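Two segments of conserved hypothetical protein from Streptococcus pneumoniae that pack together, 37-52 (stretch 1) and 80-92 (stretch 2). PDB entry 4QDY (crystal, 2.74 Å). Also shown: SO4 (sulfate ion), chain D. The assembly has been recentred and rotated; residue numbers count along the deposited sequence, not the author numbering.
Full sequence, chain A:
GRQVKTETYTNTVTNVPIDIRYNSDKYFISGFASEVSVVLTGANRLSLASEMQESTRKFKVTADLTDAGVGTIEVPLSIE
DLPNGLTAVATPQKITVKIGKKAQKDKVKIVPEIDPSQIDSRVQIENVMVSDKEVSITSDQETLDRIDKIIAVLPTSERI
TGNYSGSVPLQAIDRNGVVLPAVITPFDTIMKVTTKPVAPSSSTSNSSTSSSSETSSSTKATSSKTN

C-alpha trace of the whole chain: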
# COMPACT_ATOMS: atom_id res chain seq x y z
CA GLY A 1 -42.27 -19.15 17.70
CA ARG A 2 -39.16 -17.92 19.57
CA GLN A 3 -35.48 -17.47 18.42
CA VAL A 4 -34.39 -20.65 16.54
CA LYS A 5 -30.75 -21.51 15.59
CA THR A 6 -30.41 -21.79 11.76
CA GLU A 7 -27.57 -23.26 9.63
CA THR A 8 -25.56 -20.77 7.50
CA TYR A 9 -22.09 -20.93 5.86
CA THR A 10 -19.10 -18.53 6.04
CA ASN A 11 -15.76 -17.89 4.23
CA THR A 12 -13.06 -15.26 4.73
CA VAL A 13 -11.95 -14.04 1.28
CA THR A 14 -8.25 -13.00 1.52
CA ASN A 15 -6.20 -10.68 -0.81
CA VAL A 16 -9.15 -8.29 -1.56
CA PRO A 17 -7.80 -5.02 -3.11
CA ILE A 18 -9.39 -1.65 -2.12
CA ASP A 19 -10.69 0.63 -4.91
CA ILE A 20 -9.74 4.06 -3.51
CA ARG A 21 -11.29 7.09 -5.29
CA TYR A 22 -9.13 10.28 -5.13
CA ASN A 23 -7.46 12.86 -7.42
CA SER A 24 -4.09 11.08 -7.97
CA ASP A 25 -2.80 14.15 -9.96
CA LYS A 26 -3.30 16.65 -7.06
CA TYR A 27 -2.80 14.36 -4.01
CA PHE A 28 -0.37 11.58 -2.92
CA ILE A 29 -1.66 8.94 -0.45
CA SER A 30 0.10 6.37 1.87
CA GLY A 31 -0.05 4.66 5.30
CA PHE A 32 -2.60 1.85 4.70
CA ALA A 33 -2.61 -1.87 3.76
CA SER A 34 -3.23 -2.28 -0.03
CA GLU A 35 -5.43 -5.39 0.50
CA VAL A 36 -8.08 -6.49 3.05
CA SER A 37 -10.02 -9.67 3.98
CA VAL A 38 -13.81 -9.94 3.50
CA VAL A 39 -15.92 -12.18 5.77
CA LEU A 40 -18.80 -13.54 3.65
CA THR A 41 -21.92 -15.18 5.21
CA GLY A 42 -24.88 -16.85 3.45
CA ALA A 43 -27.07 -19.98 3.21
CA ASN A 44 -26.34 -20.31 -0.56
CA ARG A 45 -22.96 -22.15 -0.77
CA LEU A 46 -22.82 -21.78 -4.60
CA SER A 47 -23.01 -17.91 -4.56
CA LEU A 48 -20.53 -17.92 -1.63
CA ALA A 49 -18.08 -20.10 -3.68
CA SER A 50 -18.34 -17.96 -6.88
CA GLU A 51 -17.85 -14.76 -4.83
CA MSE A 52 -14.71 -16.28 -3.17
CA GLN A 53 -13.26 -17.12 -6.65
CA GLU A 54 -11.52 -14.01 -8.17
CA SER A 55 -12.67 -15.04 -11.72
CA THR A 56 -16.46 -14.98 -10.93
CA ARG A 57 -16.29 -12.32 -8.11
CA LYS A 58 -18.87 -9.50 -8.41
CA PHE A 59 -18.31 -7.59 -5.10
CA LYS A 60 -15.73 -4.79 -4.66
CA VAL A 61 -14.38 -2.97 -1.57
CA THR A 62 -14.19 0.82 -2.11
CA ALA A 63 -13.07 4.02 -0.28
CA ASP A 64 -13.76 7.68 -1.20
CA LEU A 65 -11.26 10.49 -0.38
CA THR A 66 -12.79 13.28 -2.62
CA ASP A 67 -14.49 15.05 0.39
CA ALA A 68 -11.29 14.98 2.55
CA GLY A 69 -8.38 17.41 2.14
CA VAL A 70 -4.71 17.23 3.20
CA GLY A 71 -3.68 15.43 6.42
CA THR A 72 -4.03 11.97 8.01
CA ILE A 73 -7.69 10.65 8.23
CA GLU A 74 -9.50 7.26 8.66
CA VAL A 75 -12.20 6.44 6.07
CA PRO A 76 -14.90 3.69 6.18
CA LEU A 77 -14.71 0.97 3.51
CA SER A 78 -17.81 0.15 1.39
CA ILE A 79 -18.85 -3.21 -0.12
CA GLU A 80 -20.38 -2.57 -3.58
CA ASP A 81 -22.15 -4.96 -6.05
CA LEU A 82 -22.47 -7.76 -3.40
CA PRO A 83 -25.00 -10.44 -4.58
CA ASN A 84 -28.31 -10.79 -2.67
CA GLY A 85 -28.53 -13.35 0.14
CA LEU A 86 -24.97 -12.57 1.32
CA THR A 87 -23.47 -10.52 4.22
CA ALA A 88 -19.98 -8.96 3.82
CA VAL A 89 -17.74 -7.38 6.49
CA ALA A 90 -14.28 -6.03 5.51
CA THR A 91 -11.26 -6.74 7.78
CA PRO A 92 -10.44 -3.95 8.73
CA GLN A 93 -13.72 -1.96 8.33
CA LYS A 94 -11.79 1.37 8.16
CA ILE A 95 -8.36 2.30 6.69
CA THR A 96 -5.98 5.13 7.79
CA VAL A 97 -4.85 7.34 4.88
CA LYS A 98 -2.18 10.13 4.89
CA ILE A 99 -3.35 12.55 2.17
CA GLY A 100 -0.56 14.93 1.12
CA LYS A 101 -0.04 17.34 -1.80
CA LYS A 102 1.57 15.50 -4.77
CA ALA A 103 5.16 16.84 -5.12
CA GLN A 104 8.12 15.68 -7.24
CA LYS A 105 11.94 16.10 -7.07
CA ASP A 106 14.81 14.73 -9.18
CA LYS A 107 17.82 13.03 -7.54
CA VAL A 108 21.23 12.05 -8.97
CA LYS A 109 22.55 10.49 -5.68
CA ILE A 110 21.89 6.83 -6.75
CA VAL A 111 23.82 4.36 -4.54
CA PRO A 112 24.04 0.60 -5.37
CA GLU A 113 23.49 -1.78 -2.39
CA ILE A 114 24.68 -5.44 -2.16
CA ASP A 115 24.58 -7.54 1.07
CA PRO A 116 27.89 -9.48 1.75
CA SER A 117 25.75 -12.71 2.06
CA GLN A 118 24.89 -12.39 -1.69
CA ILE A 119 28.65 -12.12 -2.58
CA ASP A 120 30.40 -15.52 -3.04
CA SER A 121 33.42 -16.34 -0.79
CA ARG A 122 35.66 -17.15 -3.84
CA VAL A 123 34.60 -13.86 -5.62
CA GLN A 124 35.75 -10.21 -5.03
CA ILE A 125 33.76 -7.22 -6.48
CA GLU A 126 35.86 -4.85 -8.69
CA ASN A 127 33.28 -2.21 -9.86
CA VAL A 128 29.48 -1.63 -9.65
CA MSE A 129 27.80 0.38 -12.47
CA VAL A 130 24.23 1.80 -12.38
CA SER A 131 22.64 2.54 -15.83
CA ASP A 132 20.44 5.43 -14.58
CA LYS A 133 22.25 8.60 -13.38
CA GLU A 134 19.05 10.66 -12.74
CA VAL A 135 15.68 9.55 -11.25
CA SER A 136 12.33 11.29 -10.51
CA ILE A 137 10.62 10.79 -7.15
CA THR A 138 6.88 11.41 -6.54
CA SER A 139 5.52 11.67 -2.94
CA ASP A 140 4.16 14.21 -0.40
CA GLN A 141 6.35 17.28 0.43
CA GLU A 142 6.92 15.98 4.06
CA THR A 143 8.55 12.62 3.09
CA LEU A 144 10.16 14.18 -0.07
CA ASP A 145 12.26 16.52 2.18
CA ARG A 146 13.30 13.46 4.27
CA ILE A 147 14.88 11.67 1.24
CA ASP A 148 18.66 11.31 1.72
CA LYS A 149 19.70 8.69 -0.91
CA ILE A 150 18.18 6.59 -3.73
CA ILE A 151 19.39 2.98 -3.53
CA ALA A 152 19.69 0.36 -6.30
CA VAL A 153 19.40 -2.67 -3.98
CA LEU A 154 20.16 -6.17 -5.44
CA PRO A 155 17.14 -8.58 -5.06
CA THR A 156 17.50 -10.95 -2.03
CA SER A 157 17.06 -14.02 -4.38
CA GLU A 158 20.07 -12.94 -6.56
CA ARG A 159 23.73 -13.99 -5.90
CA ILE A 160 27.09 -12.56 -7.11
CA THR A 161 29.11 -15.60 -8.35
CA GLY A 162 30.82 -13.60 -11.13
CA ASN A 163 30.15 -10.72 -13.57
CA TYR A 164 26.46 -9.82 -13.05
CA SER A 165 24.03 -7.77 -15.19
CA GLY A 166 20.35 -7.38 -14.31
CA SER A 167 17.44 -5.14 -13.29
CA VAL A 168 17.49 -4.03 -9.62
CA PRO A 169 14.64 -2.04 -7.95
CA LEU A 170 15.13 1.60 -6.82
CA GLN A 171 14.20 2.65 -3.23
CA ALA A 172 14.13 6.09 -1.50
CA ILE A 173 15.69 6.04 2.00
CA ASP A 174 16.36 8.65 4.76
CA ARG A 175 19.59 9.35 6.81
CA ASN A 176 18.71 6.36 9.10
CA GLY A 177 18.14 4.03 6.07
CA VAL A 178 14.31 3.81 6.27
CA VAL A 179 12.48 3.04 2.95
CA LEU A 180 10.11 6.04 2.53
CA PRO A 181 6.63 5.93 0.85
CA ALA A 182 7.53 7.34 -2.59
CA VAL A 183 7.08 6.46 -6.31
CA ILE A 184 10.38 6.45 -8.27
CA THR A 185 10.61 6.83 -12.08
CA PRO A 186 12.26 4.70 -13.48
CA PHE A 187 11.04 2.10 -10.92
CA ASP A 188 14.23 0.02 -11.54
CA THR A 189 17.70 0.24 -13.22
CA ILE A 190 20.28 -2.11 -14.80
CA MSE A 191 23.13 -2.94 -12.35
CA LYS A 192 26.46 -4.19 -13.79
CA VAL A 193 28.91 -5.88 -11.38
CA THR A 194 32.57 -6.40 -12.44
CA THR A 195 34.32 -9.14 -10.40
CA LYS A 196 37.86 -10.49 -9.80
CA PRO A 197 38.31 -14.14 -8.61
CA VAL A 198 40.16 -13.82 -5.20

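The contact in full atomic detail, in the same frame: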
# COMPACT_ATOMS: atom_id res chain seq x y z
N SER A 37 -9.31 -8.39 3.96
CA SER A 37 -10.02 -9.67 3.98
C SER A 37 -11.51 -9.38 4.13
O SER A 37 -11.88 -8.41 4.79
CB SER A 37 -9.51 -10.58 5.09
OG SER A 37 -8.19 -11.02 4.80
N VAL A 38 -12.36 -10.16 3.45
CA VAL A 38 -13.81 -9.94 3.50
C VAL A 38 -14.47 -11.21 4.04
O VAL A 38 -14.31 -12.29 3.47
CB VAL A 38 -14.39 -9.52 2.12
CG1 VAL A 38 -15.91 -9.36 2.18
CG2 VAL A 38 -13.75 -8.23 1.62
N VAL A 39 -15.21 -11.07 5.15
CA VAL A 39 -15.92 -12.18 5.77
C VAL A 39 -17.29 -12.27 5.11
O VAL A 39 -18.12 -11.37 5.27
CB VAL A 39 -16.01 -12.05 7.32
CG1 VAL A 39 -16.66 -13.29 7.94
CG2 VAL A 39 -14.64 -11.80 7.95
N LEU A 40 -17.52 -13.33 4.32
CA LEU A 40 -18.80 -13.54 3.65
C LEU A 40 -19.65 -14.54 4.43
O LEU A 40 -19.11 -15.51 4.97
CB LEU A 40 -18.62 -14.02 2.20
CG LEU A 40 -17.92 -13.10 1.19
CD1 LEU A 40 -17.86 -13.75 -0.17
CD2 LEU A 40 -18.64 -11.77 1.04
N THR A 41 -20.98 -14.31 4.51
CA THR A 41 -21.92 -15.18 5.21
C THR A 41 -23.21 -15.31 4.37
O THR A 41 -23.74 -14.30 3.90
CB THR A 41 -22.21 -14.66 6.64
OG1 THR A 41 -20.98 -14.37 7.31
CG2 THR A 41 -23.03 -15.64 7.48
N GLY A 42 -23.68 -16.54 4.21
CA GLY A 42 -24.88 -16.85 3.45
C GLY A 42 -25.24 -18.32 3.44
O GLY A 42 -24.36 -19.17 3.59
N ALA A 43 -26.54 -18.62 3.26
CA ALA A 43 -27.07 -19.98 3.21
C ALA A 43 -26.76 -20.65 1.86
O ALA A 43 -26.64 -21.87 1.81
CB ALA A 43 -28.57 -19.97 3.46
N ASN A 44 -26.64 -19.84 0.79
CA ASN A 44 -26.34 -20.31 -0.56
C ASN A 44 -24.83 -20.49 -0.70
O ASN A 44 -24.09 -19.50 -0.79
CB ASN A 44 -26.92 -19.34 -1.61
CG ASN A 44 -26.74 -19.73 -3.07
OD1 ASN A 44 -26.24 -20.81 -3.42
ND2 ASN A 44 -27.19 -18.86 -3.96
N ARG A 45 -24.37 -21.75 -0.68
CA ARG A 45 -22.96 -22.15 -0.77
C ARG A 45 -22.37 -21.85 -2.14
O ARG A 45 -21.19 -21.53 -2.24
CB ARG A 45 -22.79 -23.65 -0.48
CG ARG A 45 -23.28 -24.08 0.89
CD ARG A 45 -23.06 -25.56 1.14
NE ARG A 45 -21.64 -25.90 1.28
CZ ARG A 45 -21.18 -27.12 1.54
NH1 ARG A 45 -22.02 -28.13 1.70
NH2 ARG A 45 -19.88 -27.33 1.65
N LEU A 46 -23.19 -21.99 -3.20
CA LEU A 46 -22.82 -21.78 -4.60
C LEU A 46 -22.45 -20.31 -4.86
O LEU A 46 -21.41 -20.07 -5.48
CB LEU A 46 -23.96 -22.22 -5.54
CG LEU A 46 -24.24 -23.72 -5.71
CD1 LEU A 46 -24.82 -24.36 -4.45
CD2 LEU A 46 -25.24 -23.94 -6.80
N SER A 47 -23.28 -19.35 -4.39
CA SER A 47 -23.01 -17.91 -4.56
C SER A 47 -21.80 -17.50 -3.74
O SER A 47 -21.03 -16.64 -4.17
CB SER A 47 -24.22 -17.07 -4.16
OG SER A 47 -24.54 -17.21 -2.79
N LEU A 48 -21.63 -18.13 -2.57
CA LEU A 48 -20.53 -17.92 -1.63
C LEU A 48 -19.20 -18.35 -2.28
O LEU A 48 -18.21 -17.62 -2.20
CB LEU A 48 -20.81 -18.72 -0.35
CG LEU A 48 -20.00 -18.41 0.91
CD1 LEU A 48 -20.42 -17.08 1.50
CD2 LEU A 48 -20.25 -19.45 1.97
N ALA A 49 -19.22 -19.51 -2.98
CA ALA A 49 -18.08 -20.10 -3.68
C ALA A 49 -17.64 -19.24 -4.87
O ALA A 49 -16.44 -19.01 -5.04
CB ALA A 49 -18.42 -21.50 -4.15
N SER A 50 -18.61 -18.78 -5.70
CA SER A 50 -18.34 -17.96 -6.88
C SER A 50 -17.84 -16.57 -6.50
O SER A 50 -17.11 -15.95 -7.27
CB SER A 50 -19.59 -17.84 -7.75
OG SER A 50 -20.64 -17.15 -7.08
N GLU A 51 -18.23 -16.08 -5.32
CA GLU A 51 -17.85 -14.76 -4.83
C GLU A 51 -16.46 -14.81 -4.18
O GLU A 51 -15.79 -13.77 -4.06
CB GLU A 51 -18.91 -14.25 -3.85
CG GLU A 51 -19.13 -12.75 -3.92
CD GLU A 51 -19.56 -12.18 -5.26
OE1 GLU A 51 -20.18 -12.90 -6.08
OE2 GLU A 51 -19.34 -10.96 -5.46
N MSE A 52 -16.02 -16.01 -3.77
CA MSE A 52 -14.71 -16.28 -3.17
C MSE A 52 -13.67 -16.37 -4.29
O MSE A 52 -12.55 -15.88 -4.13
CB MSE A 52 -14.80 -17.57 -2.34
CG MSE A 52 -13.52 -17.94 -1.59
SE MSE A 52 -13.81 -19.46 -0.39
CE MSE A 52 -14.41 -20.83 -1.69
N GLU A 80 -19.48 -2.85 -2.45
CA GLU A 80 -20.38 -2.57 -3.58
C GLU A 80 -20.55 -3.81 -4.46
O GLU A 80 -19.65 -4.64 -4.54
CB GLU A 80 -19.84 -1.40 -4.42
CG GLU A 80 -19.77 -0.07 -3.68
CD GLU A 80 -19.30 1.13 -4.48
OE1 GLU A 80 -19.23 1.05 -5.72
OE2 GLU A 80 -19.04 2.18 -3.84
N ASP A 81 -21.73 -3.91 -5.12
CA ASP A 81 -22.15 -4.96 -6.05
C ASP A 81 -22.12 -6.38 -5.41
O ASP A 81 -21.90 -7.37 -6.11
CB ASP A 81 -21.28 -4.96 -7.33
CG ASP A 81 -21.32 -3.67 -8.13
OD1 ASP A 81 -22.40 -3.05 -8.21
OD2 ASP A 81 -20.29 -3.33 -8.75
N LEU A 82 -22.40 -6.47 -4.09
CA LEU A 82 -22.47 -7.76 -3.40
C LEU A 82 -23.78 -8.47 -3.76
O LEU A 82 -24.85 -7.86 -3.61
CB LEU A 82 -22.34 -7.60 -1.86
CG LEU A 82 -22.41 -8.90 -1.02
CD1 LEU A 82 -21.10 -9.68 -1.07
CD2 LEU A 82 -22.73 -8.59 0.42
N PRO A 83 -23.74 -9.75 -4.22
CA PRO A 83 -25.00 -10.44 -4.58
C PRO A 83 -25.92 -10.63 -3.39
O PRO A 83 -25.46 -10.75 -2.25
CB PRO A 83 -24.53 -11.79 -5.13
CG PRO A 83 -23.15 -11.96 -4.64
CD PRO A 83 -22.57 -10.60 -4.48
N ASN A 84 -27.24 -10.64 -3.66
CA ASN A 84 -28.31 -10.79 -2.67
C ASN A 84 -28.22 -12.15 -1.97
O ASN A 84 -27.82 -13.15 -2.59
CB ASN A 84 -29.68 -10.64 -3.35
CG ASN A 84 -29.92 -9.28 -3.99
OD1 ASN A 84 -29.41 -8.24 -3.55
ND2 ASN A 84 -30.77 -9.26 -5.01
N GLY A 85 -28.57 -12.16 -0.69
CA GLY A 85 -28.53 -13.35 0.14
C GLY A 85 -27.20 -13.53 0.86
O GLY A 85 -27.01 -14.53 1.56
N LEU A 86 -26.29 -12.55 0.69
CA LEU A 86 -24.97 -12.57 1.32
C LEU A 86 -24.74 -11.33 2.20
O LEU A 86 -25.27 -10.25 1.93
CB LEU A 86 -23.84 -12.65 0.27
CG LEU A 86 -23.72 -13.92 -0.58
CD1 LEU A 86 -22.54 -13.82 -1.51
CD2 LEU A 86 -23.55 -15.17 0.27
N THR A 87 -23.92 -11.53 3.25
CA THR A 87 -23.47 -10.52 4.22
C THR A 87 -21.95 -10.41 4.10
O THR A 87 -21.27 -11.44 4.10
CB THR A 87 -23.95 -10.92 5.64
OG1 THR A 87 -25.38 -10.96 5.64
CG2 THR A 87 -23.47 -9.96 6.72
N ALA A 88 -21.42 -9.18 3.96
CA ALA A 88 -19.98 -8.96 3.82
C ALA A 88 -19.47 -7.93 4.81
O ALA A 88 -20.05 -6.85 4.94
CB ALA A 88 -19.65 -8.51 2.41
N VAL A 89 -18.38 -8.27 5.53
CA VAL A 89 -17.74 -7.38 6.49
C VAL A 89 -16.24 -7.38 6.18
O VAL A 89 -15.61 -8.44 6.25
CB VAL A 89 -18.04 -7.71 7.98
CG1 VAL A 89 -17.40 -6.68 8.91
CG2 VAL A 89 -19.54 -7.79 8.26
N ALA A 90 -15.70 -6.21 5.82
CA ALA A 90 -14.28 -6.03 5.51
C ALA A 90 -13.44 -6.05 6.78
O ALA A 90 -13.89 -5.58 7.82
CB ALA A 90 -14.07 -4.72 4.76
N THR A 91 -12.22 -6.61 6.68
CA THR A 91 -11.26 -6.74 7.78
C THR A 91 -9.95 -6.04 7.35
O THR A 91 -9.19 -6.62 6.56
CB THR A 91 -11.07 -8.23 8.14
OG1 THR A 91 -12.34 -8.81 8.45
CG2 THR A 91 -10.11 -8.45 9.31
N PRO A 92 -9.66 -4.80 7.80
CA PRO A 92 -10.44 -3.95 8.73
C PRO A 92 -11.59 -3.21 8.03
O PRO A 92 -11.62 -3.12 6.81
CB PRO A 92 -9.38 -2.96 9.23
CG PRO A 92 -8.45 -2.79 8.07
CD PRO A 92 -8.40 -4.14 7.39
S SO4 D . -26.26 -27.82 2.34
O1 SO4 D . -25.09 -28.23 1.56
O2 SO4 D . -27.47 -28.38 1.74
O3 SO4 D . -26.13 -28.32 3.71
O4 SO4 D . -26.35 -26.36 2.35

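Stretch 1 enters the contact as an extended strand, residues 37-42, which runs antiparallel to strand 87-91 with 160° between their directions. Ser-37 opens the ladder as a hydrogen-bonded pair with Thr-91: Ser-37 N donates to Thr-91 O at 3.1 Å in nearly straight geometry, and Thr-91 N returns a shorter bond of 2.6 Å to Ser-37 O. Val-38 faces Ala-90 as a non-hydrogen-bonded pair, where the chains draw closer, to 4.4 Å between Val-38 CA and Ala-90 CA. Its side chain lies on the same face of the sheet as those of Leu-40, Ala-88 and Ala-90, and Val-38 CG1 packs 3.8 Å from Ala-88 CB.

At Val-39 the reciprocal pattern returns. Val-39 N binds Val-89 O at 2.9 Å, and Val-89 N binds Val-39 O at 3.1 Å. The side chain projects to the other face, shared with Ser-37, Thr-41, Thr-87, Val-89 and Thr-91, and Val-39 CG2 comes within 3.8 Å of Thr-91 OG1. Leu-40, paired with Ala-88, is buried. Leu-40 CD2 reaches Ala-88 CB at 3.7 Å and Leu-82 CD1 at 3.9 Å, so one methyl group links the strand to the loop preceding strand 87-91. Between the conventional bonds, Leu-40 CA approaches Thr-87 O at 3.3 Å in a CA-H...O contact. Thr-41 completes the ladder with two 2.9 Å bonds, Thr-41 N to Thr-87 O and Thr-87 N to Thr-41 O.

Gly-42 lies against the end of the type II turn formed by Pro-83 to Leu-86. A CB here would point toward stretch 2 and sit only 2.4 Å from Leu-86 CD2 and 3.0 Å from Gly-85 O; its absence leaves room for the leucine, whose CD2 lies 3.8 Å from Gly-42 CA.

The chain then turns into a helix capped by Asn-44, whose OD1 accepts weak bonds from Leu-46 N at 3.3 Å and Ser-47 N at 3.4 Å. Arg-45 makes no contact with stretch 2; its NH1 instead donates to sulfate O1 at 3.1 Å. Ser-47 points toward stretch 2, yet its OG donates to Asn-44 O at 3.1 Å, while Leu-86 CD2 lies 3.8 Å from the same OG. Leu-48 adds an apolar contact, its CD1 3.9 Å from Leu-86 CD2, so this leucine methyl packs against both the strand end and the helix. Finally, the CA-to-CB bond of Glu-51 points toward stretch 2, and Glu-51 OE2 lies 3.4 Å from Pro-83 CD; this carboxylate oxygen is hydrogen-bonded elsewhere in the structure.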